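Local coordinates for protein arginyl-trna synthetase (Thermus thermophilus, PDB 1IQ0) that probably catalyses the ATP-dependent attachment of L-arginine to its cognate tRNA, releasing AMP and diphosphate, as a monomeric class I aminoacyl-tRNA synthetase, at residues A[156-161]-A[191-196]; A[255-260]-A[272-277]; A[444-449]-A[453-458]. One frame throughout, in Å; residues are numbered along the deposited sequence.

Interaction 1 of 3, residues A[156-161]-A[191-196]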
# COMPACT_ATOMS: atom_id res chain seq x y z
N ALA A 156 -2.81 15.11 -22.19
CA ALA A 156 -1.98 14.44 -23.19
C ALA A 156 -2.08 15.22 -24.51
O ALA A 156 -1.11 15.31 -25.27
CB ALA A 156 -2.44 13.01 -23.40
N ALA A 157 -3.25 15.77 -24.79
CA ALA A 157 -3.43 16.53 -26.02
C ALA A 157 -2.55 17.77 -25.98
O ALA A 157 -1.93 18.13 -26.97
CB ALA A 157 -4.90 16.93 -26.20
N GLU A 158 -2.48 18.43 -24.82
CA GLU A 158 -1.68 19.63 -24.72
C GLU A 158 -0.21 19.40 -24.97
O GLU A 158 0.44 20.20 -25.64
CB GLU A 158 -1.87 20.31 -23.36
CG GLU A 158 -3.27 20.80 -23.13
CD GLU A 158 -3.36 21.76 -21.96
OE1 GLU A 158 -2.74 21.50 -20.91
OE2 GLU A 158 -4.07 22.77 -22.10
N THR A 159 0.35 18.30 -24.45
CA THR A 159 1.77 18.08 -24.67
C THR A 159 2.04 17.68 -26.12
O THR A 159 3.00 18.16 -26.71
CB THR A 159 2.37 17.00 -23.73
OG1 THR A 159 1.94 15.70 -24.12
CG2 THR A 159 1.95 17.26 -22.31
N LEU A 160 1.19 16.83 -26.69
CA LEU A 160 1.39 16.43 -28.08
C LEU A 160 1.26 17.65 -29.00
O LEU A 160 1.97 17.76 -29.99
CB LEU A 160 0.37 15.35 -28.48
CG LEU A 160 0.54 14.03 -27.73
CD1 LEU A 160 -0.45 12.98 -28.27
CD2 LEU A 160 1.97 13.54 -27.89
N PHE A 161 0.36 18.56 -28.66
CA PHE A 161 0.19 19.77 -29.45
C PHE A 161 1.46 20.62 -29.33
O PHE A 161 2.00 21.10 -30.33
CB PHE A 161 -1.00 20.59 -28.95
CG PHE A 161 -1.04 21.98 -29.52
CD1 PHE A 161 -1.37 22.19 -30.86
CD2 PHE A 161 -0.70 23.08 -28.73
CE1 PHE A 161 -1.35 23.46 -31.41
CE2 PHE A 161 -0.68 24.36 -29.27
CZ PHE A 161 -1.01 24.55 -30.62
N PRO A 191 2.58 33.31 -23.79
CA PRO A 191 1.71 34.48 -23.65
C PRO A 191 0.36 34.30 -24.36
O PRO A 191 -0.66 34.83 -23.91
CB PRO A 191 2.54 35.60 -24.26
CG PRO A 191 3.94 35.18 -23.96
CD PRO A 191 3.91 33.71 -24.29
N GLU A 192 0.37 33.57 -25.47
CA GLU A 192 -0.86 33.36 -26.23
C GLU A 192 -1.46 31.96 -26.06
O GLU A 192 -2.03 31.40 -26.99
CB GLU A 192 -0.62 33.66 -27.71
CG GLU A 192 0.35 32.73 -28.41
CD GLU A 192 0.69 33.22 -29.81
OE1 GLU A 192 1.21 32.41 -30.61
OE2 GLU A 192 0.44 34.41 -30.10
N TYR A 193 -1.35 31.43 -24.84
CA TYR A 193 -1.89 30.12 -24.51
C TYR A 193 -3.39 30.05 -24.78
O TYR A 193 -3.89 29.07 -25.34
CB TYR A 193 -1.60 29.80 -23.04
CG TYR A 193 -2.30 28.56 -22.52
CD1 TYR A 193 -1.95 27.29 -22.98
CD2 TYR A 193 -3.32 28.67 -21.58
CE1 TYR A 193 -2.61 26.15 -22.52
CE2 TYR A 193 -3.99 27.54 -21.11
CZ TYR A 193 -3.63 26.28 -21.59
OH TYR A 193 -4.31 25.17 -21.12
N GLU A 194 -4.13 31.09 -24.38
CA GLU A 194 -5.58 31.11 -24.59
C GLU A 194 -5.92 31.08 -26.08
O GLU A 194 -6.79 30.34 -26.52
CB GLU A 194 -6.19 32.36 -23.95
CG GLU A 194 -6.01 32.42 -22.44
CD GLU A 194 -6.68 31.26 -21.72
OE1 GLU A 194 -6.41 31.07 -20.52
OE2 GLU A 194 -7.50 30.56 -22.35
N ARG A 195 -5.21 31.89 -26.86
CA ARG A 195 -5.44 31.95 -28.29
C ARG A 195 -5.19 30.61 -28.97
O ARG A 195 -5.68 30.36 -30.07
CB ARG A 195 -4.55 33.03 -28.91
CG ARG A 195 -4.73 33.21 -30.41
CD ARG A 195 -4.00 34.45 -30.92
NE ARG A 195 -4.16 34.61 -32.36
CZ ARG A 195 -3.76 35.68 -33.05
NH1 ARG A 195 -3.18 36.69 -32.42
NH2 ARG A 195 -3.93 35.72 -34.36
N LEU A 196 -4.44 29.73 -28.32
CA LEU A 196 -4.12 28.43 -28.89
C LEU A 196 -5.14 27.32 -28.61
O LEU A 196 -5.03 26.22 -29.16
CB LEU A 196 -2.73 27.99 -28.40
CG LEU A 196 -1.57 28.89 -28.88
CD1 LEU A 196 -0.32 28.62 -28.06
CD2 LEU A 196 -1.32 28.64 -30.36
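One hydrogen bond and one apolar touch tie helix 154-165 to the loop between helices 176-189 and 197-208: Glu158 meets Tyr193, and one helical turn further on Phe161 meets Leu196. The contact is small, with 156 Å² buried in total, yet Glu158, Phe161 and Leu196 are all buried in the protein. Tyr193 OH donates to Glu158 OE2 over 2.6 Å, a short bond. It arrives on the syn side of the carboxylate, only 16° out of its plane; the carboxylate and ring planes are 77° apart, and OE2 lies at the ring edge, in the ring plane. Tyr193 reaches this position because its CG stands anti to the backbone N (chi1 171°), which throws the phenol across the gap although CB does not head straight for the helix. Beside this bond, Phe161 offers the edge of its ring, and its CZ lies 4.1 Å from Leu196 CD2, the leucine standing roughly perpendicular to the phenylalanine side chain. With an alanine at Glu158, the Tyr193 hydroxyl would probably lose its acceptor, leaving the phenol freer to turn and a gap beside helix 176-189. That helix supplies Tyr184, Leu187 and His188 around Glu158, and the His188 ring also meets that of Tyr193. Phe161 stacks on His165 and rests on Ala199 and Ile200 of helix 197-208, so the contact lies within the cluster of helices inserted between the parallel strands 141-149 and 236-239.

Interaction 2 of 3, residues A[255-260]-A[272-277]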
# COMPACT_ATOMS: atom_id res chain seq x y z
N LEU A 255 -27.67 -0.24 -18.24
CA LEU A 255 -27.96 -1.05 -17.06
C LEU A 255 -28.57 -0.17 -15.96
O LEU A 255 -29.55 -0.56 -15.32
CB LEU A 255 -26.68 -1.73 -16.57
CG LEU A 255 -26.77 -2.59 -15.30
CD1 LEU A 255 -27.83 -3.67 -15.46
CD2 LEU A 255 -25.40 -3.21 -15.03
N LEU A 256 -28.02 1.02 -15.76
CA LEU A 256 -28.53 1.93 -14.74
C LEU A 256 -29.95 2.46 -15.01
O LEU A 256 -30.76 2.59 -14.09
CB LEU A 256 -27.57 3.11 -14.55
CG LEU A 256 -26.24 2.73 -13.90
CD1 LEU A 256 -25.26 3.90 -13.95
CD2 LEU A 256 -26.53 2.33 -12.46
N GLU A 257 -30.25 2.76 -16.27
CA GLU A 257 -31.58 3.28 -16.62
C GLU A 257 -32.69 2.27 -16.34
O GLU A 257 -33.87 2.60 -16.43
CB GLU A 257 -31.63 3.72 -18.08
CG GLU A 257 -30.68 4.86 -18.41
CD GLU A 257 -30.86 5.40 -19.81
OE1 GLU A 257 -31.91 6.04 -20.07
OE2 GLU A 257 -29.96 5.19 -20.66
N GLN A 258 -32.31 1.03 -16.02
CA GLN A 258 -33.30 0.00 -15.70
C GLN A 258 -33.84 0.26 -14.30
O GLN A 258 -34.91 -0.23 -13.93
CB GLN A 258 -32.65 -1.39 -15.72
CG GLN A 258 -32.47 -1.99 -17.09
CD GLN A 258 -31.67 -3.28 -17.06
OE1 GLN A 258 -31.88 -4.13 -16.19
NE2 GLN A 258 -30.76 -3.43 -18.00
N SER A 259 -33.08 1.02 -13.52
CA SER A 259 -33.47 1.35 -12.15
C SER A 259 -34.50 2.46 -12.10
O SER A 259 -34.42 3.44 -12.85
CB SER A 259 -32.25 1.78 -11.34
OG SER A 259 -32.64 2.29 -10.08
N PRO A 260 -35.49 2.33 -11.21
CA PRO A 260 -36.53 3.36 -11.08
C PRO A 260 -35.93 4.65 -10.52
O PRO A 260 -36.52 5.73 -10.66
CB PRO A 260 -37.54 2.71 -10.14
CG PRO A 260 -36.67 1.84 -9.27
CD PRO A 260 -35.75 1.21 -10.28
N GLY A 272 -34.01 17.21 -18.85
CA GLY A 272 -33.22 16.75 -19.98
C GLY A 272 -31.99 15.94 -19.60
O GLY A 272 -31.45 15.20 -20.43
N ALA A 273 -31.53 16.09 -18.36
CA ALA A 273 -30.35 15.37 -17.89
C ALA A 273 -30.72 14.01 -17.31
O ALA A 273 -31.83 13.82 -16.82
CB ALA A 273 -29.63 16.20 -16.82
N LEU A 274 -29.80 13.05 -17.41
CA LEU A 274 -30.04 11.72 -16.85
C LEU A 274 -29.41 11.75 -15.47
O LEU A 274 -28.22 12.01 -15.33
CB LEU A 274 -29.40 10.62 -17.69
CG LEU A 274 -29.59 9.21 -17.11
CD1 LEU A 274 -31.08 8.87 -17.12
CD2 LEU A 274 -28.81 8.18 -17.91
N VAL A 275 -30.21 11.48 -14.45
CA VAL A 275 -29.71 11.53 -13.09
C VAL A 275 -29.95 10.24 -12.32
O VAL A 275 -30.86 9.46 -12.63
CB VAL A 275 -30.34 12.72 -12.34
CG1 VAL A 275 -31.85 12.54 -12.27
CG2 VAL A 275 -29.75 12.84 -10.96
N MET A 276 -29.13 10.02 -11.30
CA MET A 276 -29.23 8.86 -10.44
C MET A 276 -29.59 9.34 -9.03
O MET A 276 -28.85 10.14 -8.44
CB MET A 276 -27.89 8.11 -10.37
CG MET A 276 -27.94 6.84 -9.54
SD MET A 276 -26.31 6.11 -9.26
CE MET A 276 -25.97 5.45 -10.88
N ASP A 277 -30.71 8.88 -8.51
CA ASP A 277 -31.14 9.26 -7.16
C ASP A 277 -30.52 8.28 -6.18
O ASP A 277 -30.94 7.13 -6.08
CB ASP A 277 -32.67 9.21 -7.06
CG ASP A 277 -33.19 9.57 -5.67
OD1 ASP A 277 -34.40 9.38 -5.43
OD2 ASP A 277 -32.39 10.04 -4.83
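Leu274 and Met276, with 42 Å² each buried by the contact, and Glu257, with 36 Å², carry most of the packing between helix 248-256 with the chain that follows it and strand 274-277. Met276 meets Leu256 through its terminal methyl. CG stands anti to the backbone N (chi1 -177°) and the chain stays extended to the sulfur, then bends at chi3 (-73°), which brings CE against the fork of the leucine. Met276 CE lies 3.5 Å from Leu256 CD1 and equally near Leu256 CD2, so it sits against both branches; this is close packing for methyl groups. The CA atoms of Leu256 and Met276 are 8.2 Å apart, a span bridged by side chains alone.

Leu274, two residues earlier on the strand, points toward the other segment, where it meets Glu257, the residue after Leu256. Its CD2 lies 3.8 Å from Glu257 CG, an aliphatic contact, and the carboxylate carbon, Glu257 CD, follows at 3.9 Å, at the polar end. The carboxylate is engaged elsewhere, OE1 forming a salt bridge with Arg264. A type I turn runs from Leu256 to Ser259, closed by Ser259 N donating to Leu256 O at 2.9 Å, and it redirects the chain toward strand 262-263. Val262 of that strand touches all four contacting side chains, and Ile306 of helix 301-312 touches both Leu256 and Met276.

No hydrogen bond crosses between the two segments. Their association thus rests on van der Waals contact and burial of apolar surface, with the methylene part of Glu257 joining the apolar layer while its charge is paired with Arg264.

Interaction 3 of 3, residues A[444-449]-A[453-458]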
# COMPACT_ATOMS: atom_id res chain seq x y z
N PHE A 444 10.19 3.94 2.29
CA PHE A 444 9.80 3.93 3.70
C PHE A 444 9.17 5.25 4.11
O PHE A 444 8.17 5.28 4.83
CB PHE A 444 10.99 3.64 4.62
CG PHE A 444 10.58 3.26 6.01
CD1 PHE A 444 10.20 1.96 6.31
CD2 PHE A 444 10.50 4.23 7.02
CE1 PHE A 444 9.75 1.62 7.58
CE2 PHE A 444 10.04 3.90 8.29
CZ PHE A 444 9.66 2.59 8.57
N SER A 445 9.75 6.36 3.66
CA SER A 445 9.21 7.68 3.99
C SER A 445 7.77 7.83 3.47
O SER A 445 6.89 8.31 4.18
CB SER A 445 10.09 8.76 3.36
OG SER A 445 9.48 10.04 3.48
N MET A 446 7.54 7.42 2.23
CA MET A 446 6.22 7.53 1.63
C MET A 446 5.12 6.72 2.30
O MET A 446 3.93 7.00 2.13
CB MET A 446 6.30 7.14 0.15
CG MET A 446 7.05 8.15 -0.72
SD MET A 446 6.28 9.78 -0.59
CE MET A 446 7.36 10.56 0.64
N VAL A 447 5.50 5.72 3.09
CA VAL A 447 4.48 4.89 3.71
C VAL A 447 4.44 4.80 5.25
O VAL A 447 3.50 4.25 5.82
CB VAL A 447 4.56 3.45 3.10
CG1 VAL A 447 5.69 2.65 3.75
CG2 VAL A 447 3.24 2.77 3.24
N LYS A 448 5.43 5.36 5.94
CA LYS A 448 5.42 5.28 7.40
C LYS A 448 4.38 6.20 8.06
O LYS A 448 3.95 5.95 9.19
CB LYS A 448 6.80 5.61 7.97
CG LYS A 448 7.12 7.08 8.01
CD LYS A 448 8.37 7.35 8.83
CE LYS A 448 8.69 8.84 8.90
NZ LYS A 448 9.95 9.12 9.63
N THR A 449 3.99 7.25 7.35
CA THR A 449 3.03 8.23 7.87
C THR A 449 1.60 7.96 7.40
O THR A 449 1.36 7.77 6.21
CB THR A 449 3.43 9.65 7.43
OG1 THR A 449 4.74 9.95 7.92
CG2 THR A 449 2.43 10.68 7.94
N LYS A 453 -2.32 12.14 6.91
CA LYS A 453 -1.36 13.15 7.33
C LYS A 453 -0.42 13.53 6.19
O LYS A 453 -0.07 12.70 5.35
CB LYS A 453 -0.53 12.65 8.52
CG LYS A 453 -1.27 12.68 9.85
CD LYS A 453 -0.40 12.11 10.97
CE LYS A 453 -0.89 12.55 12.35
NZ LYS A 453 -2.30 12.21 12.63
N GLN A 454 -0.04 14.80 6.16
CA GLN A 454 0.86 15.34 5.15
C GLN A 454 2.30 14.90 5.43
O GLN A 454 2.68 14.69 6.59
CB GLN A 454 0.76 16.87 5.21
CG GLN A 454 1.10 17.60 3.93
CD GLN A 454 0.79 19.08 4.03
OE1 GLN A 454 1.43 19.81 4.80
NE2 GLN A 454 -0.19 19.54 3.27
N ILE A 455 3.10 14.74 4.38
CA ILE A 455 4.50 14.33 4.53
C ILE A 455 5.45 15.41 4.00
O ILE A 455 5.16 16.06 3.01
CB ILE A 455 4.81 13.04 3.73
CG1 ILE A 455 4.00 11.86 4.27
CG2 ILE A 455 6.29 12.72 3.83
CD1 ILE A 455 4.16 10.61 3.43
N ASP A 456 6.57 15.60 4.68
CA ASP A 456 7.58 16.55 4.23
C ASP A 456 8.85 15.72 4.02
O ASP A 456 9.51 15.35 4.99
CB ASP A 456 7.85 17.63 5.29
CG ASP A 456 8.80 18.72 4.79
OD1 ASP A 456 9.46 18.52 3.76
OD2 ASP A 456 8.88 19.80 5.43
N PHE A 457 9.17 15.41 2.77
CA PHE A 457 10.35 14.61 2.48
C PHE A 457 11.63 15.44 2.45
O PHE A 457 11.81 16.28 1.56
CB PHE A 457 10.20 13.89 1.13
CG PHE A 457 11.34 12.96 0.82
CD1 PHE A 457 11.37 11.67 1.35
CD2 PHE A 457 12.41 13.38 0.03
CE1 PHE A 457 12.45 10.81 1.11
CE2 PHE A 457 13.49 12.54 -0.21
CZ PHE A 457 13.51 11.24 0.34
N ARG A 458 12.51 15.20 3.41
CA ARG A 458 13.78 15.93 3.47
C ARG A 458 14.89 14.88 3.33
O ARG A 458 14.97 13.95 4.12
CB ARG A 458 13.90 16.68 4.80
CG ARG A 458 12.64 17.49 5.13
CD ARG A 458 12.75 18.21 6.47
NE ARG A 458 13.41 19.51 6.34
CZ ARG A 458 12.81 20.61 5.89
NH1 ARG A 458 11.53 20.57 5.53
NH2 ARG A 458 13.49 21.74 5.80
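Ser445 and Met446, which pack on Ile455 and Phe457, lie in a helical turn where Phe444 O is gripped twice, by Val447 N at 3.2 Å and by Lys448 N at 3.0 Å. The two donors lie three and four residues on, in the closing part of the segment. Across the contact no hydrogen bond forms. Ile455 is central, with 87 Å² buried: its CD1 comes within 3.6 Å of Ser445 O and also lies near Met446 O, its CG2 meets Met446 CE at 4.0 Å, and its CG1 lies 3.9 Å from Thr449 CB, the two side chains lying alongside and running opposite ways. With OG1 anti to the carbonyl carbon (chi1 -59°), Thr449 CG2 stands anti to the backbone N and touches Lys453 CB at 3.6 Å. At the far end Ser445 OG approaches the edge of the Phe457 ring, 3.3 Å from CD1.

Met446 also packs on Leu123, Arg124 and Ala127 of helix 120-138, whose start overlaps the predicted HIGH region, and Arg124 donates to Lys453 O. The axes of helix 444-448 and strand 455-457 run nearly antiparallel, at 167°, with a closest approach of 9.1 Å. Since strand 455-457 pairs in parallel with strand 380-390, this is the returning half of a beta-alpha-beta crossover, the building unit of the Rossmann-type catalytic fold of class I synthetases.

Overall arrangement
The three contacts follow one another along the chain without interleaving and lie far apart: centres 36 Å between interactions 1 and 2, 35 Å between 1 and 3, and 42 Å between 2 and 3. None touches another. Interaction 3 is the most central, 13 Å from the centre of the chain, at the edge strand of the large mixed sheet. Interactions 1 and 2 lie about 35 Å out, one among helices between strands 141-149 and 236-239, the other on a separate three-stranded antiparallel sheet. All belong to catalytic-domain sequence ranges, so together they sample the Rossmann-type sheet of the catalytic domain and two peripheral elaborations.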